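GDSL-like protein (PDB 6HFZ) is a two-domain esterase of a gut bacterium that acts on acetylated mannans, one of a pair that together strip acetyl groups from complex beta-mannans. Local coordinates at residues 289-294 and 364-369; 87-92 and 238-243; 265-270 and 328-333; 279-284 and 345-350. All blocks are in the same frame, centred on the assembly; numbering follows the deposited sequence.

In the fold
Contacts 1, 2 and 4 are buried, whereas contact 3 lies at the surface. Contact 1 pairs two central strands of one sheet of the beta-sandwich, and the strand of 364-369 also pairs with that of 238-243, so contact 2 carries the same sheet against a helix of the hydrolase domain. Contact 3 settles a loop on 328-333, whose strand is the other neighbour of 289-294. Contact 4 belongs to the opposing sheet, its Val284 and Leu282 packing on Ile289, Val366 and Gly368 of contact 1. The chemistry follows place: backbone bonding in contacts 1 and 4 (with a bulge in contact 1), an arginine and a bridging water at the domain interface of contact 2, and mostly apolar touches in contact 3.

Contact 1: residues 289-294 and 364-369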
loop_
_atom_site.group_PDB
_atom_site.type_symbol
_atom_site.label_atom_id
_atom_site.label_comp_id
_atom_site.label_asym_id
_atom_site.label_seq_id
_atom_site.Cartn_x
_atom_site.Cartn_y
_atom_site.Cartn_z
ATOM N N ILE A 289 0.642 -3.661 -17.506
ATOM C CA ILE A 289 1.820 -4.383 -17.046
ATOM C C ILE A 289 2.667 -3.452 -16.194
ATOM O O ILE A 289 3.024 -2.367 -16.619
ATOM C CB ILE A 289 2.643 -4.917 -18.216
ATOM C CG1 ILE A 289 1.802 -5.770 -19.176
ATOM C CG2 ILE A 289 3.859 -5.648 -17.686
ATOM C CD1 ILE A 289 1.385 -7.071 -18.603
ATOM N N SER A 290 3.100 -3.960 -15.040
ATOM C CA SER A 290 3.992 -3.252 -14.193
ATOM C C SER A 290 5.082 -4.215 -13.695
ATOM O O SER A 290 4.942 -5.438 -13.747
ATOM C CB SER A 290 3.235 -2.534 -13.101
ATOM O OG SER A 290 2.835 -3.433 -12.045
ATOM N N VAL A 291 6.185 -3.658 -13.227
ATOM C CA VAL A 291 7.296 -4.510 -12.777
ATOM C C VAL A 291 7.815 -4.017 -11.430
ATOM O O VAL A 291 7.963 -2.806 -11.202
ATOM C CB VAL A 291 8.401 -4.518 -13.842
ATOM C CG1 VAL A 291 8.951 -3.119 -14.099
ATOM C CG2 VAL A 291 9.553 -5.435 -13.467
ATOM N N GLN A 292 8.099 -4.978 -10.534
ATOM C CA GLN A 292 8.670 -4.679 -9.249
ATOM C C GLN A 292 10.122 -5.167 -9.194
ATOM O O GLN A 292 10.397 -6.285 -9.601
ATOM C CB GLN A 292 7.905 -5.393 -8.142
ATOM C CG GLN A 292 6.550 -4.797 -7.804
ATOM C CD GLN A 292 6.037 -5.524 -6.576
ATOM O OE1 GLN A 292 5.791 -6.735 -6.634
ATOM N NE2 GLN A 292 5.940 -4.808 -5.462
ATOM N N TYR A 293 11.023 -4.355 -8.635
ATOM C CA TYR A 293 12.443 -4.683 -8.582
ATOM C C TYR A 293 13.132 -3.859 -7.496
ATOM O O TYR A 293 12.604 -2.826 -7.076
ATOM C CB TYR A 293 13.151 -4.416 -9.929
ATOM C CG TYR A 293 13.096 -2.975 -10.424
ATOM C CD1 TYR A 293 11.947 -2.442 -11.015
ATOM C CD2 TYR A 293 14.203 -2.140 -10.331
ATOM C CE1 TYR A 293 11.904 -1.130 -11.494
ATOM C CE2 TYR A 293 14.165 -0.821 -10.782
ATOM C CZ TYR A 293 13.015 -0.312 -11.361
ATOM O OH TYR A 293 12.995 0.973 -11.861
ATOM N N ARG A 294 14.330 -4.304 -7.088
ATOM C CA ARG A 294 15.031 -3.602 -6.047
ATOM C C ARG A 294 15.804 -2.406 -6.612
ATOM O O ARG A 294 16.525 -2.521 -7.607
ATOM C CB ARG A 294 16.017 -4.524 -5.325
ATOM C CG ARG A 294 16.878 -3.830 -4.269
ATOM C CD ARG A 294 17.602 -4.891 -3.440
ATOM N NE ARG A 294 18.489 -5.769 -4.200
ATOM C CZ ARG A 294 18.781 -7.017 -3.868
ATOM N NH1 ARG A 294 18.241 -7.569 -2.786
ATOM N NH2 ARG A 294 19.538 -7.769 -4.657
ATOM N N VAL A 364 11.396 -8.751 -8.502
ATOM C CA VAL A 364 10.474 -9.242 -7.508
ATOM C C VAL A 364 9.233 -9.842 -8.194
ATOM O O VAL A 364 8.769 -10.931 -7.860
ATOM C CB VAL A 364 10.090 -8.140 -6.506
ATOM C CG1 VAL A 364 8.988 -8.614 -5.547
ATOM C CG2 VAL A 364 11.316 -7.590 -5.770
ATOM N N SER A 365 8.639 -9.146 -9.173
ATOM C CA SER A 365 7.428 -9.612 -9.799
ATOM C C SER A 365 7.209 -8.871 -11.114
ATOM O O SER A 365 7.727 -7.776 -11.283
ATOM C CB SER A 365 6.176 -9.412 -8.932
ATOM O OG SER A 365 5.701 -8.041 -8.976
ATOM N N VAL A 366 6.406 -9.480 -12.003
ATOM C CA VAL A 366 5.724 -8.680 -13.061
ATOM C C VAL A 366 4.223 -8.768 -12.806
ATOM O O VAL A 366 3.684 -9.861 -12.549
ATOM C CB VAL A 366 6.080 -9.178 -14.477
ATOM C CG1 VAL A 366 5.361 -8.333 -15.533
ATOM C CG2 VAL A 366 7.592 -9.189 -14.694
ATOM N N ILE A 367 3.517 -7.628 -12.816
ATOM C CA ILE A 367 2.095 -7.614 -12.448
ATOM C C ILE A 367 1.246 -7.357 -13.694
ATOM O O ILE A 367 1.432 -6.379 -14.397
ATOM C CB ILE A 367 1.773 -6.574 -11.357
ATOM C CG1 ILE A 367 2.558 -6.823 -10.067
ATOM C CG2 ILE A 367 0.272 -6.511 -11.084
ATOM C CD1 ILE A 367 2.533 -5.669 -9.053
ATOM N N GLY A 368 0.281 -8.238 -13.926
ATOM C CA GLY A 368 -0.679 -8.046 -14.963
ATOM C C GLY A 368 -2.016 -7.646 -14.374
ATOM O O GLY A 368 -2.500 -8.301 -13.439
ATOM N N SER A 369 -2.652 -6.631 -14.968
ATOM C CA SER A 369 -3.890 -6.123 -14.439
ATOM C C SER A 369 -4.941 -5.999 -15.533
ATOM O O SER A 369 -4.598 -5.707 -16.675
ATOM C CB SER A 369 -3.650 -4.798 -13.785
ATOM O OG SER A 369 -2.653 -4.916 -12.790
#
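Gln292 faces both Val364 and Ser365 across two antiparallel strands of the beta-sandwich, a two-against-one pairing that defines a classic beta bulge. Its carbonyl O receives Val364 N at 2.9 Å, from above the carbonyl plane, and a weak bond from Ser365 N at 3.4 Å. Gln292 N in return makes a nearly straight bond to Ser365 O, and further along Ser290 and Ile367 exchange two backbone bonds in regular register.

The close packing lies on the face carrying Ser290, Gln292, Ser365 and Ile367. Ser290 OG, held between its own backbone N and carbonyl carbon (chi1 78°), rests 3.4 Å from Ile367 CB, and Ile367 CD1, at the end of an extended chain, lies 3.7 Å from the same Ser290 OG. Helix 84-96 covers this face through Gln85, Phe86 and Ala89.

On the other face the two strands touch more sparsely. Ile289 CG2 meets Val366 CG1 at 3.8 Å, but Val291 CG2 and Val366 CG2 are 4.4 Å apart, and Gly368 contributes no side chain; Val284 of the opposing sheet packs in here. The looser, more open end is at partly exposed Arg294, whose side chain leads away from 364-369 to Pro360 O, although its backbone still pairs with Tyr362.

At the bulge Ser365 OG donates to Gln292 OE1 over 2.7 Å, in the amide plane and on a lone pair, with a C=O...donor angle of 122°.

Contact 2: residues 87-92 and 238-243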
loop_
_atom_site.group_PDB
_atom_site.type_symbol
_atom_site.label_atom_id
_atom_site.label_comp_id
_atom_site.label_asym_id
_atom_site.label_seq_id
_atom_site.Cartn_x
_atom_site.Cartn_y
_atom_site.Cartn_z
ATOM N N GLY A 87 -0.631 -2.503 -3.257
ATOM C CA GLY A 87 -1.714 -2.939 -2.353
ATOM C C GLY A 87 -2.782 -3.816 -3.005
ATOM O O GLY A 87 -3.189 -4.852 -2.432
ATOM N N VAL A 88 -3.286 -3.405 -4.153
ATOM C CA VAL A 88 -4.350 -4.191 -4.825
ATOM C C VAL A 88 -3.818 -5.559 -5.277
ATOM O O VAL A 88 -4.565 -6.566 -5.185
ATOM C CB VAL A 88 -5.058 -3.406 -5.960
ATOM C CG1 VAL A 88 -4.085 -3.090 -7.062
ATOM C CG2 VAL A 88 -6.295 -4.128 -6.483
ATOM N N ALA A 89 -2.564 -5.653 -5.698
ATOM C CA ALA A 89 -1.939 -6.933 -6.159
ATOM C C ALA A 89 -1.600 -7.867 -4.999
ATOM O O ALA A 89 -1.506 -9.028 -5.263
ATOM C CB ALA A 89 -0.667 -6.652 -6.910
ATOM N N ARG A 90 -1.321 -7.341 -3.797
ATOM C CA ARG A 90 -0.949 -8.142 -2.629
ATOM C C ARG A 90 -2.129 -8.323 -1.654
ATOM O O ARG A 90 -1.980 -9.010 -0.635
ATOM C CB ARG A 90 0.278 -7.566 -1.929
ATOM C CG ARG A 90 0.044 -6.319 -1.094
ATOM C CD ARG A 90 1.315 -5.601 -0.796
ATOM N NE ARG A 90 1.122 -4.386 -0.013
ATOM C CZ ARG A 90 0.972 -4.304 1.301
ATOM N NH1 ARG A 90 0.901 -5.408 2.031
ATOM N NH2 ARG A 90 0.945 -3.097 1.878
ATOM N N ALA A 91 -3.281 -7.727 -1.955
ATOM C CA ALA A 91 -4.358 -7.645 -0.962
ATOM C C ALA A 91 -4.825 -9.057 -0.568
ATOM O O ALA A 91 -5.017 -9.335 0.610
ATOM C CB ALA A 91 -5.509 -6.790 -1.463
ATOM N N GLU A 92 -4.973 -9.954 -1.551
ATOM C CA GLU A 92 -5.450 -11.336 -1.263
ATOM C C GLU A 92 -4.513 -12.051 -0.278
ATOM O O GLU A 92 -4.954 -12.568 0.768
ATOM C CB GLU A 92 -5.554 -12.133 -2.571
ATOM C CG GLU A 92 -6.872 -11.949 -3.286
ATOM C CD GLU A 92 -8.116 -12.374 -2.505
ATOM O OE1 GLU A 92 -9.214 -11.876 -2.859
ATOM O OE2 GLU A 92 -7.998 -13.191 -1.543
ATOM N N SER A 238 -5.426 -7.662 -10.309
ATOM C CA SER A 238 -3.998 -7.401 -10.393
ATOM C C SER A 238 -3.263 -8.651 -9.923
ATOM O O SER A 238 -3.395 -9.029 -8.770
ATOM C CB SER A 238 -3.569 -6.190 -9.568
ATOM O OG SER A 238 -3.960 -4.950 -10.150
ATOM N N ILE A 239 -2.569 -9.333 -10.850
ATOM C CA ILE A 239 -2.011 -10.641 -10.567
ATOM C C ILE A 239 -0.487 -10.565 -10.585
ATOM O O ILE A 239 0.078 -10.224 -11.577
ATOM C CB ILE A 239 -2.567 -11.654 -11.582
ATOM C CG1 ILE A 239 -4.065 -11.879 -11.374
ATOM C CG2 ILE A 239 -1.777 -12.961 -11.534
ATOM C CD1 ILE A 239 -4.425 -12.446 -10.036
ATOM N N ARG A 240 0.184 -10.853 -9.472
ATOM C CA ARG A 240 1.639 -10.900 -9.519
ATOM C C ARG A 240 2.102 -12.226 -10.142
ATOM O O ARG A 240 1.577 -13.296 -9.802
ATOM C CB ARG A 240 2.269 -10.872 -8.134
ATOM C CG ARG A 240 2.357 -9.512 -7.491
ATOM C CD ARG A 240 2.886 -9.628 -6.069
ATOM N NE ARG A 240 2.013 -10.375 -5.158
ATOM C CZ ARG A 240 2.269 -10.518 -3.861
ATOM N NH1 ARG A 240 3.342 -9.949 -3.344
ATOM N NH2 ARG A 240 1.440 -11.203 -3.091
ATOM N N HIS A 241 3.094 -12.138 -11.004
ATOM C CA HIS A 241 3.815 -13.288 -11.599
ATOM C C HIS A 241 5.167 -13.348 -10.890
ATOM O O HIS A 241 6.003 -12.431 -11.035
ATOM C CB HIS A 241 3.925 -13.146 -13.123
ATOM C CG HIS A 241 2.608 -13.142 -13.802
ATOM N ND1 HIS A 241 2.090 -14.280 -14.436
ATOM C CD2 HIS A 241 1.660 -12.184 -13.910
ATOM C CE1 HIS A 241 0.911 -13.999 -14.925
ATOM N NE2 HIS A 241 0.616 -12.738 -14.614
ATOM N N GLN A 242 5.353 -14.393 -10.095
ATOM C CA GLN A 242 6.569 -14.592 -9.318
ATOM C C GLN A 242 7.115 -15.994 -9.629
ATOM O O GLN A 242 6.692 -16.607 -10.604
ATOM C CB GLN A 242 6.283 -14.339 -7.848
ATOM C CG GLN A 242 5.930 -12.873 -7.583
ATOM C CD GLN A 242 5.848 -12.477 -6.136
ATOM O OE1 GLN A 242 4.889 -12.809 -5.434
ATOM N NE2 GLN A 242 6.848 -11.732 -5.678
ATOM N N ASN A 243 8.098 -16.453 -8.853
ATOM C CA ASN A 243 8.921 -17.584 -9.296
ATOM C C ASN A 243 8.111 -18.893 -9.203
ATOM O O ASN A 243 8.601 -19.876 -9.693
ATOM C CB ASN A 243 10.304 -17.602 -8.634
ATOM C CG ASN A 243 10.346 -17.986 -7.163
ATOM O OD1 ASN A 243 9.620 -18.872 -6.718
ATOM N ND2 ASN A 243 11.279 -17.414 -6.434
HETATM O O HOH W 1 -1.057 -11.140 -6.981
#
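Arg240 lays one face of its guanidinium over the CB of Arg90, which sits 3.9 Å above the plane and offset toward the rim. Arg240 NH2 lies 3.9 Å from Arg90 CA. The bend at chi3 (-64°) turns NE out of an otherwise extended chain and sets it beside Ala89 O, although at 3.8 Å the two are not bonded. Gln242 OE1 occupies the opposite guanidinium face, 3.6 Å above it, so the flat group lies between a helix and its own strand's continuation. An alanine in place of Arg240 would probably leave Gln242 OE1 without this cationic neighbour and open a gap beside the CB of Arg90.

The like charges are kept apart, Arg90 NE 6.9 Å from Arg240 NH1, and the Arg90 end leads away to a salt bridge with Asp94 and to Ala77 O, which probably eases their repulsion. The contact belongs to an interface between domains: segment 87-92, on helix 84-96 of the SGNH hydrolase fold, runs at 78° to strand segment 238-241 of the beta-sandwich.

A single water joins the two backbones, donating to Ala89 O and accepting from Arg240 N, each at 2.8 Å. Nearer the start of the strand segment, Ala89 CB lies 4.0 Å from Ser238 CB. Val88 CG1 lies 3.6 Å from Ser238 OG, which is hydrogen-bonded to Tyr235 O and to the hydroxyl of Ser369.

Contact 3: residues 265-270 and 328-333; sequences DCFKHG and DKLELD
Phe267 and Leu330 make the main apolar touch, with ring atom CE1 of Phe267 3.8 Å from Leu330 CD1. The other branch of the leucine, CD2, lies 3.7 Å from Cys266 CB, so one side chain meets two consecutive loop residues. Cys266 SG sits above a face of the Phe267 ring, offset toward its rim.

A second kind of approach is edge-on: Lys329 O lies at the ring edge, near its plane, 3.7 Å from Phe267 CZ. Asp328 CB passes the ring obliquely at CE2, its carboxylate turned 73° from the ring and bonded elsewhere, to Val297 N.

None of the polar bonds joins the two segments. Within the loop, Phe267 is the centre of an inverse gamma turn, and Lys268 NZ bonds both Phe267 O and, in a 2.9 Å salt bridge, Asp265 OD1. An alanine at Phe267 would probably leave Leu330 CD1 and Lys329 O without their ring neighbour and Arg294 without its cation-pi partner.

The loop therefore rests on the beta-sandwich strand mainly by apolar contact, with the ring edge probably favourable to the carbonyl oxygen, and Lys268 and Asp265 likely balance each other within the loop.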
loop_
_atom_site.group_PDB
_atom_site.type_symbol
_atom_site.label_atom_id
_atom_site.label_comp_id
_atom_site.label_asym_id
_atom_site.label_seq_id
_atom_site.Cartn_x
_atom_site.Cartn_y
_atom_site.Cartn_z
ATOM N N ASP A 265 9.901 -8.339 4.508
ATOM C CA ASP A 265 11.060 -8.976 3.797
ATOM C C ASP A 265 10.672 -9.083 2.314
ATOM O O ASP A 265 10.213 -10.152 1.845
ATOM C CB ASP A 265 11.336 -10.335 4.449
ATOM C CG ASP A 265 12.532 -11.125 3.942
ATOM O OD1 ASP A 265 13.357 -10.558 3.195
ATOM O OD2 ASP A 265 12.617 -12.314 4.302
ATOM N N CYS A 266 10.762 -7.945 1.604
ATOM C CA CYS A 266 10.026 -7.834 0.374
ATOM C C CYS A 266 10.847 -8.302 -0.838
ATOM O O CYS A 266 10.249 -8.540 -1.883
ATOM C CB CYS A 266 9.487 -6.424 0.206
ATOM S SG CYS A 266 10.766 -5.157 0.293
ATOM N N PHE A 267 12.156 -8.541 -0.690
ATOM C CA PHE A 267 12.914 -9.121 -1.840
ATOM C C PHE A 267 12.958 -10.647 -1.675
ATOM O O PHE A 267 13.982 -11.212 -1.279
ATOM C CB PHE A 267 14.247 -8.402 -2.000
ATOM C CG PHE A 267 14.120 -6.899 -2.054
ATOM C CD1 PHE A 267 13.489 -6.309 -3.135
ATOM C CD2 PHE A 267 14.521 -6.098 -0.997
ATOM C CE1 PHE A 267 13.322 -4.943 -3.197
ATOM C CE2 PHE A 267 14.360 -4.708 -1.066
ATOM C CZ PHE A 267 13.765 -4.142 -2.165
ATOM N N LYS A 268 11.787 -11.256 -1.893
ATOM C CA LYS A 268 11.563 -12.676 -1.848
ATOM C C LYS A 268 10.629 -13.056 -2.979
ATOM O O LYS A 268 9.873 -12.205 -3.470
ATOM C CB LYS A 268 10.939 -13.114 -0.512
ATOM C CG LYS A 268 11.838 -12.980 0.703
ATOM C CD LYS A 268 12.985 -13.966 0.726
ATOM C CE LYS A 268 14.021 -13.674 1.800
ATOM N NZ LYS A 268 14.768 -12.447 1.515
ATOM N N HIS A 269 10.638 -14.355 -3.342
ATOM C CA HIS A 269 9.753 -15.025 -4.307
ATOM C C HIS A 269 10.035 -14.627 -5.762
ATOM O O HIS A 269 9.258 -14.961 -6.656
ATOM C CB HIS A 269 8.264 -14.780 -3.989
ATOM C CG HIS A 269 7.864 -15.303 -2.647
ATOM N ND1 HIS A 269 8.624 -16.261 -1.995
ATOM C CD2 HIS A 269 6.807 -15.038 -1.843
ATOM C CE1 HIS A 269 8.034 -16.549 -0.824
ATOM N NE2 HIS A 269 6.934 -15.844 -0.708
ATOM N N GLY A 270 11.135 -13.914 -5.970
ATOM C CA GLY A 270 11.475 -13.475 -7.290
ATOM C C GLY A 270 12.711 -14.174 -7.817
ATOM O O GLY A 270 12.920 -15.366 -7.609
ATOM N N ASP A 328 16.923 0.688 0.783
ATOM C CA ASP A 328 16.495 0.008 -0.449
ATOM C C ASP A 328 15.003 0.302 -0.664
ATOM O O ASP A 328 14.222 0.372 0.309
ATOM C CB ASP A 328 16.732 -1.502 -0.330
ATOM C CG ASP A 328 18.193 -1.931 -0.322
ATOM O OD1 ASP A 328 19.045 -1.131 -0.724
ATOM O OD2 ASP A 328 18.457 -3.053 0.127
ATOM N N LYS A 329 14.606 0.461 -1.930
ATOM C CA LYS A 329 13.214 0.672 -2.284
ATOM C C LYS A 329 12.747 -0.522 -3.113
ATOM O O LYS A 329 13.476 -1.009 -4.022
ATOM C CB LYS A 329 13.066 1.971 -3.072
ATOM C CG LYS A 329 11.667 2.297 -3.592
ATOM C CD LYS A 329 11.625 3.571 -4.412
ATOM C CE LYS A 329 10.212 4.062 -4.647
ATOM N NZ LYS A 329 10.191 5.122 -5.683
ATOM N N LEU A 330 11.533 -0.962 -2.822
ATOM C CA LEU A 330 10.811 -1.912 -3.684
ATOM C C LEU A 330 10.093 -1.127 -4.791
ATOM O O LEU A 330 8.934 -0.705 -4.672
ATOM C CB LEU A 330 9.861 -2.727 -2.814
ATOM C CG LEU A 330 8.952 -3.676 -3.578
ATOM C CD1 LEU A 330 9.751 -4.561 -4.525
ATOM C CD2 LEU A 330 8.087 -4.498 -2.663
ATOM N N GLU A 331 10.806 -0.898 -5.906
ATOM C CA GLU A 331 10.303 -0.050 -6.950
ATOM C C GLU A 331 9.170 -0.769 -7.688
ATOM O O GLU A 331 9.201 -2.003 -7.876
ATOM C CB GLU A 331 11.431 0.386 -7.878
ATOM C CG GLU A 331 10.995 1.418 -8.921
ATOM C CD GLU A 331 10.395 2.686 -8.322
ATOM O OE1 GLU A 331 11.188 3.580 -8.008
ATOM O OE2 GLU A 331 9.144 2.756 -8.090
ATOM N N LEU A 332 8.180 0.011 -8.151
ATOM C CA LEU A 332 7.129 -0.514 -9.038
ATOM C C LEU A 332 6.938 0.485 -10.175
ATOM O O LEU A 332 6.489 1.614 -9.918
ATOM C CB LEU A 332 5.843 -0.725 -8.246
ATOM C CG LEU A 332 4.731 -1.525 -8.927
ATOM C CD1 LEU A 332 3.752 -2.062 -7.900
ATOM C CD2 LEU A 332 4.004 -0.720 -9.988
ATOM N N ASP A 333 7.261 0.070 -11.394
ATOM C CA ASP A 333 7.180 0.939 -12.560
ATOM C C ASP A 333 6.069 0.442 -13.457
ATOM O O ASP A 333 6.001 -0.779 -13.800
ATOM C CB ASP A 333 8.488 1.005 -13.348
ATOM C CG ASP A 333 9.672 1.711 -12.719
ATOM O OD1 ASP A 333 9.474 2.595 -11.866
ATOM O OD2 ASP A 333 10.814 1.426 -13.172
#

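Contact 4: residues 279-284 and 345-350; sequences SITLDV and KVEVRL
Ile280 and Val348 run alongside each other on one face of the sheet, from an antiparallel hydrogen-bonded pair. The CG1 of Ile280 is anti to the backbone N (chi1 -178°), which puts CG2 between N and the carbonyl carbon and within 3.8 Å of Val348 CB; the longer branch leads away from 345-350. Leu282 and Val346 form the next pair of this kind, their CB atoms 4.5 Å apart. Leu282 has an unstaggered second torsion (chi2 93°), with CD1 lying 3.8 Å from Val346 O. Val346 makes its closer apolar touch two residues on, where its CG2 meets Val284 CG2 at 3.8 Å as the two side chains cross obliquely.

On the other face, Thr281 runs alongside Glu347, CG2 to CG at 4.1 Å. Glu347 is extended, with CG anti to the backbone N (chi1 175°), and its OE2 ends 4.0 Å from Ser279 CB. Arg349 and Lys345, also on this face, are exposed.

Four backbone bonds hold the strands, two for each of Ile280–Val348 and Leu282–Val346. CA-H...O contacts at the non-hydrogen-bonded positions add to the pairing, the shortest from Ser279 CA to Val348 O at 3.1 Å.

Strand 249-251 flanks this pair beyond 279-286, and strand 303-308 beyond 342-352. Ile280 packs on Leu363, and Leu282 and Val284 on Val366, of strand 361-370, with Trp271 of strand 271-273 beside Ile280 and Leu282.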
loop_
_atom_site.group_PDB
_atom_site.type_symbol
_atom_site.label_atom_id
_atom_site.label_comp_id
_atom_site.label_asym_id
_atom_site.label_seq_id
_atom_site.Cartn_x
_atom_site.Cartn_y
_atom_site.Cartn_z
ATOM N N SER A 279 18.663 -13.128 -18.666
ATOM C CA SER A 279 17.298 -12.744 -19.041
ATOM C C SER A 279 16.291 -13.748 -18.482
ATOM O O SER A 279 16.636 -14.856 -17.974
ATOM C CB SER A 279 17.137 -12.595 -20.522
ATOM O OG SER A 279 17.601 -13.740 -21.188
ATOM N N ILE A 280 15.022 -13.361 -18.602
ATOM C CA ILE A 280 13.879 -14.131 -18.178
ATOM C C ILE A 280 12.690 -13.703 -19.045
ATOM O O ILE A 280 12.625 -12.542 -19.428
ATOM C CB ILE A 280 13.627 -13.899 -16.676
ATOM C CG1 ILE A 280 12.442 -14.726 -16.162
ATOM C CG2 ILE A 280 13.452 -12.407 -16.402
ATOM C CD1 ILE A 280 12.207 -14.560 -14.643
ATOM N N THR A 281 11.829 -14.650 -19.386
ATOM C CA THR A 281 10.616 -14.392 -20.179
ATOM C C THR A 281 9.410 -14.917 -19.390
ATOM O O THR A 281 9.463 -15.979 -18.700
ATOM C CB THR A 281 10.697 -15.007 -21.585
ATOM O OG1 THR A 281 10.826 -16.417 -21.415
ATOM C CG2 THR A 281 11.858 -14.476 -22.390
ATOM N N LEU A 282 8.337 -14.121 -19.429
ATOM C CA LEU A 282 7.097 -14.375 -18.756
ATOM C C LEU A 282 5.956 -14.109 -19.725
ATOM O O LEU A 282 6.020 -13.145 -20.471
ATOM C CB LEU A 282 6.913 -13.400 -17.583
ATOM C CG LEU A 282 8.027 -13.323 -16.552
ATOM C CD1 LEU A 282 9.032 -12.240 -16.853
ATOM C CD2 LEU A 282 7.435 -13.132 -15.155
ATOM N N ASP A 283 4.893 -14.907 -19.597
ATOM C CA ASP A 283 3.589 -14.653 -20.160
ATOM C C ASP A 283 2.731 -13.939 -19.108
ATOM O O ASP A 283 2.545 -14.455 -18.016
ATOM C CB ASP A 283 2.878 -15.964 -20.522
ATOM C CG ASP A 283 3.519 -16.751 -21.659
ATOM O OD1 ASP A 283 4.288 -16.148 -22.430
ATOM O OD2 ASP A 283 3.235 -17.968 -21.761
ATOM N N VAL A 284 2.225 -12.747 -19.454
ATOM C CA VAL A 284 1.480 -11.921 -18.504
ATOM C C VAL A 284 0.215 -11.391 -19.181
ATOM O O VAL A 284 0.307 -10.536 -20.060
ATOM C CB VAL A 284 2.334 -10.770 -17.949
ATOM C CG1 VAL A 284 1.533 -9.991 -16.902
ATOM C CG2 VAL A 284 3.685 -11.261 -17.390
ATOM N N LYS A 345 3.897 -10.972 -23.931
ATOM C CA LYS A 345 5.187 -11.543 -23.673
ATOM C C LYS A 345 6.028 -10.451 -23.013
ATOM O O LYS A 345 6.053 -9.295 -23.459
ATOM C CB LYS A 345 5.821 -12.110 -24.947
ATOM C CG LYS A 345 7.287 -12.481 -24.795
ATOM C CD LYS A 345 7.857 -13.259 -25.974
ATOM C CE LYS A 345 9.327 -13.603 -25.813
ATOM N NZ LYS A 345 10.185 -12.395 -25.762
ATOM N N VAL A 346 6.681 -10.823 -21.912
ATOM C CA VAL A 346 7.493 -9.899 -21.198
ATOM C C VAL A 346 8.893 -10.487 -21.043
ATOM O O VAL A 346 9.063 -11.629 -20.636
ATOM C CB VAL A 346 6.870 -9.556 -19.831
ATOM C CG1 VAL A 346 7.731 -8.537 -19.107
ATOM C CG2 VAL A 346 5.438 -9.083 -19.979
ATOM N N GLU A 347 9.893 -9.662 -21.282
ATOM C CA GLU A 347 11.244 -10.084 -21.131
ATOM C C GLU A 347 11.981 -9.044 -20.294
ATOM O O GLU A 347 11.838 -7.858 -20.523
ATOM C CB GLU A 347 11.867 -10.277 -22.524
ATOM C CG GLU A 347 13.345 -10.623 -22.457
ATOM C CD GLU A 347 14.009 -10.993 -23.775
ATOM O OE1 GLU A 347 13.606 -10.438 -24.844
ATOM O OE2 GLU A 347 14.935 -11.845 -23.728
ATOM N N VAL A 348 12.796 -9.516 -19.348
ATOM C CA VAL A 348 13.708 -8.660 -18.621
ATOM C C VAL A 348 15.129 -9.196 -18.869
ATOM O O VAL A 348 15.331 -10.387 -18.770
ATOM C CB VAL A 348 13.350 -8.651 -17.122
ATOM C CG1 VAL A 348 14.305 -7.773 -16.337
ATOM C CG2 VAL A 348 11.900 -8.220 -16.907
ATOM N N ARG A 349 16.064 -8.304 -19.194
ATOM C CA ARG A 349 17.449 -8.657 -19.538
ATOM C C ARG A 349 18.396 -7.694 -18.831
ATOM O O ARG A 349 18.172 -6.511 -18.856
ATOM C CB ARG A 349 17.666 -8.469 -21.052
ATOM C CG ARG A 349 19.003 -8.982 -21.576
ATOM C CD ARG A 349 19.057 -8.971 -23.127
ATOM N NE ARG A 349 20.381 -9.423 -23.608
ATOM C CZ ARG A 349 20.664 -10.682 -23.947
ATOM N NH1 ARG A 349 19.706 -11.586 -23.981
ATOM N NH2 ARG A 349 21.892 -11.031 -24.289
ATOM N N LEU A 350 19.534 -8.183 -18.326
ATOM C CA LEU A 350 20.531 -7.289 -17.763
ATOM C C LEU A 350 21.355 -6.653 -18.888
ATOM O O LEU A 350 21.784 -7.373 -19.796
ATOM C CB LEU A 350 21.423 -8.095 -16.816
ATOM C CG LEU A 350 21.162 -7.904 -15.321
ATOM C CD1 LEU A 350 19.723 -8.076 -14.938
ATOM C CD2 LEU A 350 22.045 -8.794 -14.470
#